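Local coordinates for protein dephospho-CoA kinase (Mycobacterium paratuberculosis, PDB 6N39) that probably catalyses the last step of coenzyme A biosynthesis, the ATP-dependent phosphorylation of the 3'-hydroxyl group of dephospho-CoA, at residues A30-V35 against Q196-R201; A101-I106 against V116-P121; V304-A309 against D399-A404. All coordinates share one frame; numbering follows the deposited sequence.

Contact 1: A30-V35 against Q196-R201; sequences AQCGAV and QVWNER
Gly33 N bonds to Ala30 O at 2.9 Å, part of a Schellman motif that ends helix 22-31 and lays the turn against Trp198. This helix starts within the P-loop of the kinase domain, and helix 187-210 supplies the tryptophan. Gly33 has a positive phi of 100°, as the motif requires. The turn places Cys32 over one face of the indole. Its CB stands 3.4 Å from the centroid of the five-membered ring of Trp198, 7° off the ring normal, a CH-pi contact. Cys32 SG lies over the same face, 4.2 Å from that centroid, and also meets Trp198 CB. It is a sulfur-aromatic contact.

Trp198 has CG anti to the backbone N (chi1 -173°), which carries the indole out from the helix to the turn. No hydrogen bond joins the two segments; apolar and sulfur-aromatic packing holds them. The indole also touches Val115 at the start of strand 115-119, and Ala34 packs on Val117 of the same strand. At the far end of the six-membered ring, Ala34 CB meets Trp198 CZ3 at 3.7 Å.

Contact 2: A101-I106 against V116-P121; sequences ARRAEI and VVEDIP
Arg103 NH2 donates to Glu118 OE2 at 3.1 Å, and the hydrogen bond is part of a salt bridge. The N-H...O angle is 159°. The oxygen lies close to the guanidinium plane, so the arginine offers its edge. The carboxylate is turned differently: its OE2 is met from above its own plane, and the two planes are 45° apart. The pair is therefore linked by one direct bond, not by a flat two-pronged bridge.

A water serves the other carboxylate oxygen. It donates to Glu118 OE1 at 2.8 Å and accepts a weak bond from Arg103 NE at 3.1 Å. Each oxygen of the carboxylate is thus tied to the arginine, one directly and one through water. Glu118 OE2 has a second charged partner in Arg11 NE, so two arginines meet this buried acid.

Arg103 is extended as far as NE, its CG pointing away from the backbone N (chi1 179°). A turn at its last torsion swings the guanidinium so that NH2 faces Glu118. The two side chains cross at about a right angle. Arg103 also packs on Val37 and Arg11, while Ile106, one turn along the helix, rests on Ile42 of helix 39-45.

Next along the strand, Asp119 forms a salt bridge with Lys22, a predicted ATP-binding residue of the P-loop. In the parallel sheet of this P-loop kinase, strand 115-119 runs between strands 35-38 and 10-16, with helix 87-109, which precedes it after a short connection, packed beside it.

Contact 3: V304-A309 against D399-A404; sequences VAKPDA and DAYRRA
Lys306 lays CB and CG on one face of the Tyr401 ring. Lys306 CG sits over the ring centre, 3.8 Å from the centroid and 11° off the normal, a CH-pi contact. Lys306 CB rests nearer the ring's CD2 side, 3.8 Å from Tyr401 CD2. The lysine is not extended. Bends at chi2 (-77°) and chi4 turn its end back to its own loop, where NZ makes a weak hydrogen bond to Val304 O at 3.2 Å.

A chi1 of -171° swings the Tyr401 ring away from its own N, and the ring projects from the helix and lies against the loop. Its hydroxyl oxygen accepts a hydrogen bond from Arg310 N, just after the segment. Ala309 CA lies at the ring's edge, 3.5 Å from Tyr401 OH. Asp308 O is also at the edge, 4.1 Å from Tyr401 CE2. The side chain of Asp308 bonds through OD1 to His318.

This contact belongs to the UPF0157 region. It joins the loop between helix 286-291 and strand 328-331 to helix 386-411. Phe353 of helix 349-363 and Trp405 meet the Tyr401 ring edge-to-face, while Trp325 packs on Lys306 and Ala309 from the loop side.

In the fold
From the N terminus, the chain passes the P-loop and helix 22-31 to the first segment of contact 1. Contact 2 then closes a short loop, nested inside the much longer one that contact 1 closes at helix 187-210. The two touch: Val35 O lies 2.7 Å from Val117 N, a probable hydrogen bond, and Val35 packs on Ile106. Contact 1 ties the turn leading into strand 35-38 to helix 187-210, and contact 2 ties helix 87-109 to strand 115-119. Contact 3 follows in series and closes a separate loop in the UPF0157 region, from before strand 328-331 to helix 386-411. It lies across the chain's centre from both, about 47 Å from contact 1 between centres.

Contact 1: A30-V35 against Q196-R201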
loop_
_atom_site.group_PDB
_atom_site.type_symbol
_atom_site.label_atom_id
_atom_site.label_comp_id
_atom_site.label_asym_id
_atom_site.label_seq_id
_atom_site.Cartn_x
_atom_site.Cartn_y
_atom_site.Cartn_z
ATOM N N ALA A 30 9.080 18.863 1.672
ATOM C CA ALA A 30 9.947 19.383 2.732
ATOM C C ALA A 30 9.468 20.748 3.216
ATOM O O ALA A 30 9.609 21.092 4.396
ATOM C CB ALA A 30 11.398 19.478 2.243
ATOM N N GLN A 31 8.931 21.552 2.305
ATOM C CA GLN A 31 8.365 22.836 2.692
ATOM C C GLN A 31 7.103 22.660 3.525
ATOM O O GLN A 31 6.683 23.607 4.202
ATOM C CB GLN A 31 8.075 23.673 1.450
ATOM C CG GLN A 31 9.343 24.123 0.729
ATOM C CD GLN A 31 9.054 24.736 -0.624
ATOM O OE1 GLN A 31 9.639 24.340 -1.638
ATOM N NE2 GLN A 31 8.144 25.704 -0.653
ATOM N N CYS A 32 6.479 21.488 3.469
ATOM C CA CYS A 32 5.407 21.206 4.432
ATOM C C CYS A 32 5.895 20.668 5.772
ATOM O O CYS A 32 5.060 20.417 6.654
ATOM C CB CYS A 32 4.418 20.204 3.863
ATOM S SG CYS A 32 3.554 20.858 2.464
ATOM N N GLY A 33 7.196 20.456 5.946
ATOM C CA GLY A 33 7.723 19.907 7.176
ATOM C C GLY A 33 8.060 18.421 7.146
ATOM O O GLY A 33 8.394 17.863 8.197
ATOM N N ALA A 34 7.995 17.773 5.986
ATOM C CA ALA A 34 8.401 16.372 5.887
ATOM C C ALA A 34 9.922 16.223 5.991
ATOM O O ALA A 34 10.688 17.148 5.704
ATOM C CB ALA A 34 7.927 15.770 4.567
ATOM N N VAL A 35 10.354 15.027 6.391
ATOM C CA VAL A 35 11.767 14.649 6.438
ATOM C C VAL A 35 12.100 13.892 5.159
ATOM O O VAL A 35 11.493 12.850 4.874
ATOM C CB VAL A 35 12.077 13.783 7.668
ATOM C CG1 VAL A 35 13.512 13.263 7.610
ATOM C CG2 VAL A 35 11.829 14.580 8.944
ATOM N N GLN A 196 -1.760 20.427 -0.858
ATOM C CA GLN A 196 -3.108 19.871 -0.824
ATOM C C GLN A 196 -3.081 18.411 -0.367
ATOM O O GLN A 196 -3.874 17.987 0.482
ATOM C CB GLN A 196 -3.697 19.995 -2.224
ATOM C CG GLN A 196 -5.131 20.265 -2.381
ATOM C CD GLN A 196 -5.398 20.728 -3.806
ATOM O OE1 GLN A 196 -5.683 19.917 -4.689
ATOM N NE2 GLN A 196 -5.257 22.034 -4.043
ATOM N N VAL A 197 -2.173 17.629 -0.940
ATOM C CA VAL A 197 -2.028 16.230 -0.537
ATOM C C VAL A 197 -1.552 16.131 0.909
ATOM O O VAL A 197 -2.023 15.281 1.679
ATOM C CB VAL A 197 -1.072 15.507 -1.502
ATOM C CG1 VAL A 197 -0.576 14.210 -0.892
ATOM C CG2 VAL A 197 -1.775 15.262 -2.832
ATOM N N TRP A 198 -0.637 17.016 1.304
ATOM C CA TRP A 198 -0.176 17.081 2.687
ATOM C C TRP A 198 -1.334 17.302 3.653
ATOM O O TRP A 198 -1.526 16.533 4.599
ATOM C CB TRP A 198 0.854 18.204 2.834
ATOM C CG TRP A 198 1.500 18.216 4.177
ATOM C CD1 TRP A 198 1.187 19.006 5.236
ATOM C CD2 TRP A 198 2.552 17.354 4.616
ATOM N NE1 TRP A 198 2.000 18.715 6.304
ATOM C CE2 TRP A 198 2.839 17.694 5.950
ATOM C CE3 TRP A 198 3.278 16.328 4.006
ATOM C CZ2 TRP A 198 3.835 17.057 6.683
ATOM C CZ3 TRP A 198 4.263 15.697 4.730
ATOM C CH2 TRP A 198 4.531 16.062 6.056
ATOM N N ASN A 199 -2.122 18.359 3.426
ATOM C CA ASN A 199 -3.175 18.730 4.367
ATOM C C ASN A 199 -4.332 17.738 4.342
ATOM O O ASN A 199 -4.945 17.472 5.378
ATOM C CB ASN A 199 -3.735 20.116 4.044
ATOM C CG ASN A 199 -2.775 21.260 4.381
ATOM O OD1 ASN A 199 -1.651 21.049 4.820
ATOM N ND2 ASN A 199 -3.231 22.486 4.152
ATOM N N GLU A 200 -4.699 17.242 3.164
ATOM C CA GLU A 200 -5.928 16.466 3.058
ATOM C C GLU A 200 -5.719 14.973 3.280
ATOM O O GLU A 200 -6.687 14.266 3.581
ATOM C CB GLU A 200 -6.573 16.690 1.685
ATOM C CG GLU A 200 -7.210 18.068 1.563
ATOM C CD GLU A 200 -7.550 18.437 0.116
ATOM O OE1 GLU A 200 -7.633 17.524 -0.735
ATOM O OE2 GLU A 200 -7.718 19.645 -0.164
ATOM N N ARG A 201 -4.492 14.481 3.160
ATOM C CA ARG A 201 -4.273 13.044 3.226
ATOM C C ARG A 201 -3.122 12.673 4.161
ATOM O O ARG A 201 -3.283 11.818 5.037
ATOM C CB ARG A 201 -4.025 12.487 1.819
ATOM C CG ARG A 201 -4.365 11.019 1.737
ATOM C CD ARG A 201 -4.457 10.516 0.330
ATOM N NE ARG A 201 -4.383 9.066 0.333
ATOM C CZ ARG A 201 -4.446 8.325 -0.760
ATOM N NH1 ARG A 201 -4.601 8.909 -1.948
ATOM N NH2 ARG A 201 -4.380 7.006 -0.660
#

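Contact 2: A101-I106 against V116-P121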
loop_
_atom_site.group_PDB
_atom_site.type_symbol
_atom_site.label_atom_id
_atom_site.label_comp_id
_atom_site.label_asym_id
_atom_site.label_seq_id
_atom_site.Cartn_x
_atom_site.Cartn_y
_atom_site.Cartn_z
ATOM N N ALA A 101 24.084 4.081 8.153
ATOM C CA ALA A 101 24.349 4.842 9.369
ATOM C C ALA A 101 23.843 6.270 9.243
ATOM O O ALA A 101 23.223 6.800 10.176
ATOM C CB ALA A 101 25.842 4.831 9.691
ATOM N N ARG A 102 24.096 6.915 8.098
ATOM C CA ARG A 102 23.641 8.292 7.923
ATOM C C ARG A 102 22.116 8.379 7.948
ATOM O O ARG A 102 21.545 9.282 8.570
ATOM C CB ARG A 102 24.185 8.864 6.616
ATOM C CG ARG A 102 23.757 10.294 6.357
ATOM C CD ARG A 102 24.309 11.206 7.432
ATOM N NE ARG A 102 23.603 12.479 7.482
ATOM C CZ ARG A 102 23.547 13.251 8.562
ATOM N NH1 ARG A 102 24.156 12.869 9.676
ATOM N NH2 ARG A 102 22.879 14.398 8.533
ATOM N N ARG A 103 21.442 7.462 7.256
ATOM C CA ARG A 103 19.985 7.447 7.267
ATOM C C ARG A 103 19.450 7.298 8.692
ATOM O O ARG A 103 18.535 8.024 9.109
ATOM C CB ARG A 103 19.500 6.314 6.368
ATOM C CG ARG A 103 18.012 6.157 6.293
ATOM C CD ARG A 103 17.653 5.005 5.374
ATOM N NE ARG A 103 16.218 4.758 5.372
ATOM C CZ ARG A 103 15.557 4.208 6.388
ATOM N NH1 ARG A 103 16.203 3.854 7.495
ATOM N NH2 ARG A 103 14.246 4.012 6.300
ATOM N N ALA A 104 20.032 6.370 9.462
ATOM C CA ALA A 104 19.588 6.162 10.837
ATOM C C ALA A 104 19.813 7.410 11.684
ATOM O O ALA A 104 18.977 7.760 12.531
ATOM C CB ALA A 104 20.315 4.953 11.440
ATOM N N GLU A 105 20.935 8.098 11.467
ATOM C CA GLU A 105 21.210 9.322 12.207
ATOM C C GLU A 105 20.171 10.387 11.887
ATOM O O GLU A 105 19.600 11.008 12.795
ATOM C CB GLU A 105 22.612 9.822 11.880
ATOM C CG GLU A 105 23.059 11.001 12.715
ATOM C CD GLU A 105 24.524 11.331 12.501
ATOM O OE1 GLU A 105 24.945 11.455 11.328
ATOM O OE2 GLU A 105 25.259 11.453 13.507
ATOM N N ILE A 106 19.924 10.612 10.591
ATOM C CA ILE A 106 18.877 11.540 10.156
ATOM C C ILE A 106 17.578 11.252 10.893
ATOM O O ILE A 106 16.956 12.153 11.470
ATOM C CB ILE A 106 18.677 11.452 8.631
ATOM C CG1 ILE A 106 19.898 12.015 7.900
ATOM C CG2 ILE A 106 17.394 12.189 8.207
ATOM C CD1 ILE A 106 19.736 12.065 6.405
ATOM N N VAL A 116 8.395 10.642 7.063
ATOM C CA VAL A 116 9.632 10.424 6.313
ATOM C C VAL A 116 9.262 10.173 4.859
ATOM O O VAL A 116 8.519 9.235 4.558
ATOM C CB VAL A 116 10.440 9.243 6.883
ATOM C CG1 VAL A 116 11.708 8.995 6.051
ATOM C CG2 VAL A 116 10.815 9.506 8.329
ATOM N N VAL A 117 9.783 10.994 3.955
ATOM C CA VAL A 117 9.583 10.796 2.524
ATOM C C VAL A 117 10.881 10.263 1.929
ATOM O O VAL A 117 11.918 10.937 1.980
ATOM C CB VAL A 117 9.150 12.099 1.836
ATOM C CG1 VAL A 117 9.055 11.893 0.312
ATOM C CG2 VAL A 117 7.826 12.564 2.403
ATOM N N GLU A 118 10.835 9.061 1.349
ATOM C CA GLU A 118 12.027 8.417 0.805
ATOM C C GLU A 118 12.009 8.466 -0.719
ATOM O O GLU A 118 11.146 7.851 -1.358
ATOM C CB GLU A 118 12.127 6.971 1.288
ATOM C CG GLU A 118 11.965 6.821 2.781
ATOM C CD GLU A 118 12.683 5.598 3.323
ATOM O OE1 GLU A 118 13.807 5.311 2.849
ATOM O OE2 GLU A 118 12.123 4.933 4.223
ATOM N N ASP A 119 12.985 9.165 -1.290
ATOM C CA ASP A 119 13.153 9.277 -2.735
ATOM C C ASP A 119 13.909 8.049 -3.229
ATOM O O ASP A 119 15.103 7.889 -2.959
ATOM C CB ASP A 119 13.898 10.567 -3.069
ATOM C CG ASP A 119 14.012 10.830 -4.571
ATOM O OD1 ASP A 119 14.093 9.869 -5.369
ATOM O OD2 ASP A 119 14.035 12.024 -4.946
ATOM N N ILE A 120 13.216 7.180 -3.951
ATOM C CA ILE A 120 13.799 5.938 -4.437
ATOM C C ILE A 120 13.579 5.869 -5.944
ATOM O O ILE A 120 12.475 5.542 -6.400
ATOM C CB ILE A 120 13.191 4.745 -3.692
ATOM C CG1 ILE A 120 13.491 4.913 -2.206
ATOM C CG2 ILE A 120 13.757 3.431 -4.231
ATOM C CD1 ILE A 120 12.598 4.169 -1.335
ATOM N N PRO A 121 14.585 6.199 -6.751
ATOM C CA PRO A 121 14.345 6.342 -8.196
ATOM C C PRO A 121 13.980 5.043 -8.906
ATOM O O PRO A 121 13.291 5.109 -9.932
ATOM C CB PRO A 121 15.668 6.922 -8.722
ATOM C CG PRO A 121 16.685 6.626 -7.651
ATOM C CD PRO A 121 15.929 6.652 -6.355
HETATM O O HOH W 1 16.491 5.024 2.262
#

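Contact 3: V304-A309 against D399-A404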
loop_
_atom_site.group_PDB
_atom_site.type_symbol
_atom_site.label_atom_id
_atom_site.label_comp_id
_atom_site.label_asym_id
_atom_site.label_seq_id
_atom_site.Cartn_x
_atom_site.Cartn_y
_atom_site.Cartn_z
ATOM N N VAL A 304 -20.492 -12.043 13.734
ATOM C CA VAL A 304 -21.791 -12.545 14.187
ATOM C C VAL A 304 -21.868 -14.040 13.898
ATOM O O VAL A 304 -21.688 -14.471 12.757
ATOM C CB VAL A 304 -22.933 -11.789 13.492
ATOM C CG1 VAL A 304 -24.318 -12.309 13.938
ATOM C CG2 VAL A 304 -22.819 -10.296 13.782
ATOM N N ALA A 305 -22.137 -14.844 14.927
ATOM C CA ALA A 305 -22.207 -16.292 14.728
ATOM C C ALA A 305 -23.443 -16.679 13.917
ATOM O O ALA A 305 -24.492 -16.046 14.013
ATOM C CB ALA A 305 -22.245 -17.037 16.074
ATOM N N LYS A 306 -23.305 -17.734 13.104
ATOM C CA LYS A 306 -24.451 -18.398 12.502
ATOM C C LYS A 306 -24.525 -19.825 13.019
ATOM O O LYS A 306 -23.489 -20.463 13.218
ATOM C CB LYS A 306 -24.378 -18.446 10.958
ATOM C CG LYS A 306 -23.787 -17.242 10.291
ATOM C CD LYS A 306 -24.753 -16.082 10.244
ATOM C CE LYS A 306 -23.956 -14.786 10.161
ATOM N NZ LYS A 306 -22.587 -15.091 9.696
ATOM N N PRO A 307 -25.719 -20.356 13.242
ATOM C CA PRO A 307 -25.830 -21.754 13.653
ATOM C C PRO A 307 -25.434 -22.679 12.509
ATOM O O PRO A 307 -25.400 -22.280 11.342
ATOM C CB PRO A 307 -27.312 -21.896 13.990
ATOM C CG PRO A 307 -27.970 -20.895 13.065
ATOM C CD PRO A 307 -27.026 -19.745 12.963
ATOM N N ASP A 308 -25.168 -23.934 12.862
ATOM C CA ASP A 308 -24.692 -24.957 11.927
ATOM C C ASP A 308 -23.608 -24.380 11.023
ATOM O O ASP A 308 -23.746 -24.310 9.800
ATOM C CB ASP A 308 -25.839 -25.541 11.105
ATOM C CG ASP A 308 -25.418 -26.769 10.301
ATOM O OD1 ASP A 308 -24.381 -27.386 10.636
ATOM O OD2 ASP A 308 -26.113 -27.111 9.320
ATOM N N ALA A 309 -22.528 -23.936 11.673
ATOM C CA ALA A 309 -21.399 -23.321 10.986
ATOM C C ALA A 309 -20.759 -24.297 10.006
ATOM O O ALA A 309 -20.627 -25.492 10.289
ATOM C CB ALA A 309 -20.358 -22.850 12.011
ATOM N N ASP A 399 -29.847 -15.938 5.981
ATOM C CA ASP A 399 -30.337 -16.684 4.825
ATOM C C ASP A 399 -29.296 -16.709 3.717
ATOM O O ASP A 399 -29.154 -17.720 3.017
ATOM C CB ASP A 399 -31.652 -16.070 4.338
ATOM C CG ASP A 399 -32.221 -16.769 3.123
ATOM O OD1 ASP A 399 -32.556 -17.976 3.205
ATOM O OD2 ASP A 399 -32.366 -16.082 2.093
ATOM N N ALA A 400 -28.529 -15.620 3.564
ATOM C CA ALA A 400 -27.453 -15.636 2.583
ATOM C C ALA A 400 -26.409 -16.690 2.934
ATOM O O ALA A 400 -25.879 -17.362 2.046
ATOM C CB ALA A 400 -26.807 -14.257 2.478
ATOM N N TYR A 401 -26.097 -16.843 4.228
ATOM C CA TYR A 401 -25.167 -17.877 4.673
ATOM C C TYR A 401 -25.672 -19.252 4.260
ATOM O O TYR A 401 -24.932 -20.056 3.666
ATOM C CB TYR A 401 -25.000 -17.790 6.199
ATOM C CG TYR A 401 -23.902 -18.657 6.793
ATOM C CD1 TYR A 401 -22.569 -18.251 6.746
ATOM C CD2 TYR A 401 -24.200 -19.862 7.421
ATOM C CE1 TYR A 401 -21.556 -19.023 7.297
ATOM C CE2 TYR A 401 -23.187 -20.655 7.963
ATOM C CZ TYR A 401 -21.869 -20.227 7.903
ATOM O OH TYR A 401 -20.858 -21.006 8.438
ATOM N N ARG A 402 -26.952 -19.525 4.542
ATOM C CA ARG A 402 -27.489 -20.839 4.200
ATOM C C ARG A 402 -27.460 -21.076 2.690
ATOM O O ARG A 402 -27.126 -22.180 2.228
ATOM C CB ARG A 402 -28.911 -20.990 4.757
ATOM C CG ARG A 402 -28.952 -21.079 6.294
ATOM C CD ARG A 402 -30.361 -21.342 6.822
ATOM N NE ARG A 402 -31.254 -20.220 6.535
ATOM C CZ ARG A 402 -31.646 -19.310 7.427
ATOM N NH1 ARG A 402 -31.247 -19.383 8.697
ATOM N NH2 ARG A 402 -32.444 -18.325 7.039
ATOM N N ARG A 403 -27.771 -20.043 1.905
ATOM C CA ARG A 403 -27.865 -20.225 0.460
ATOM C C ARG A 403 -26.485 -20.377 -0.159
ATOM O O ARG A 403 -26.284 -21.219 -1.039
ATOM C CB ARG A 403 -28.608 -19.053 -0.175
ATOM C CG ARG A 403 -30.114 -19.028 0.100
ATOM C CD ARG A 403 -30.614 -17.592 0.130
ATOM N NE ARG A 403 -30.554 -16.954 -1.180
ATOM C CZ ARG A 403 -30.677 -15.645 -1.380
ATOM N NH1 ARG A 403 -30.843 -14.827 -0.347
ATOM N NH2 ARG A 403 -30.627 -15.155 -2.614
ATOM N N ALA A 404 -25.535 -19.541 0.263
ATOM C CA ALA A 404 -24.167 -19.667 -0.216
ATOM C C ALA A 404 -23.630 -21.063 0.048
ATOM O O ALA A 404 -23.005 -21.671 -0.828
ATOM C CB ALA A 404 -23.276 -18.616 0.451
#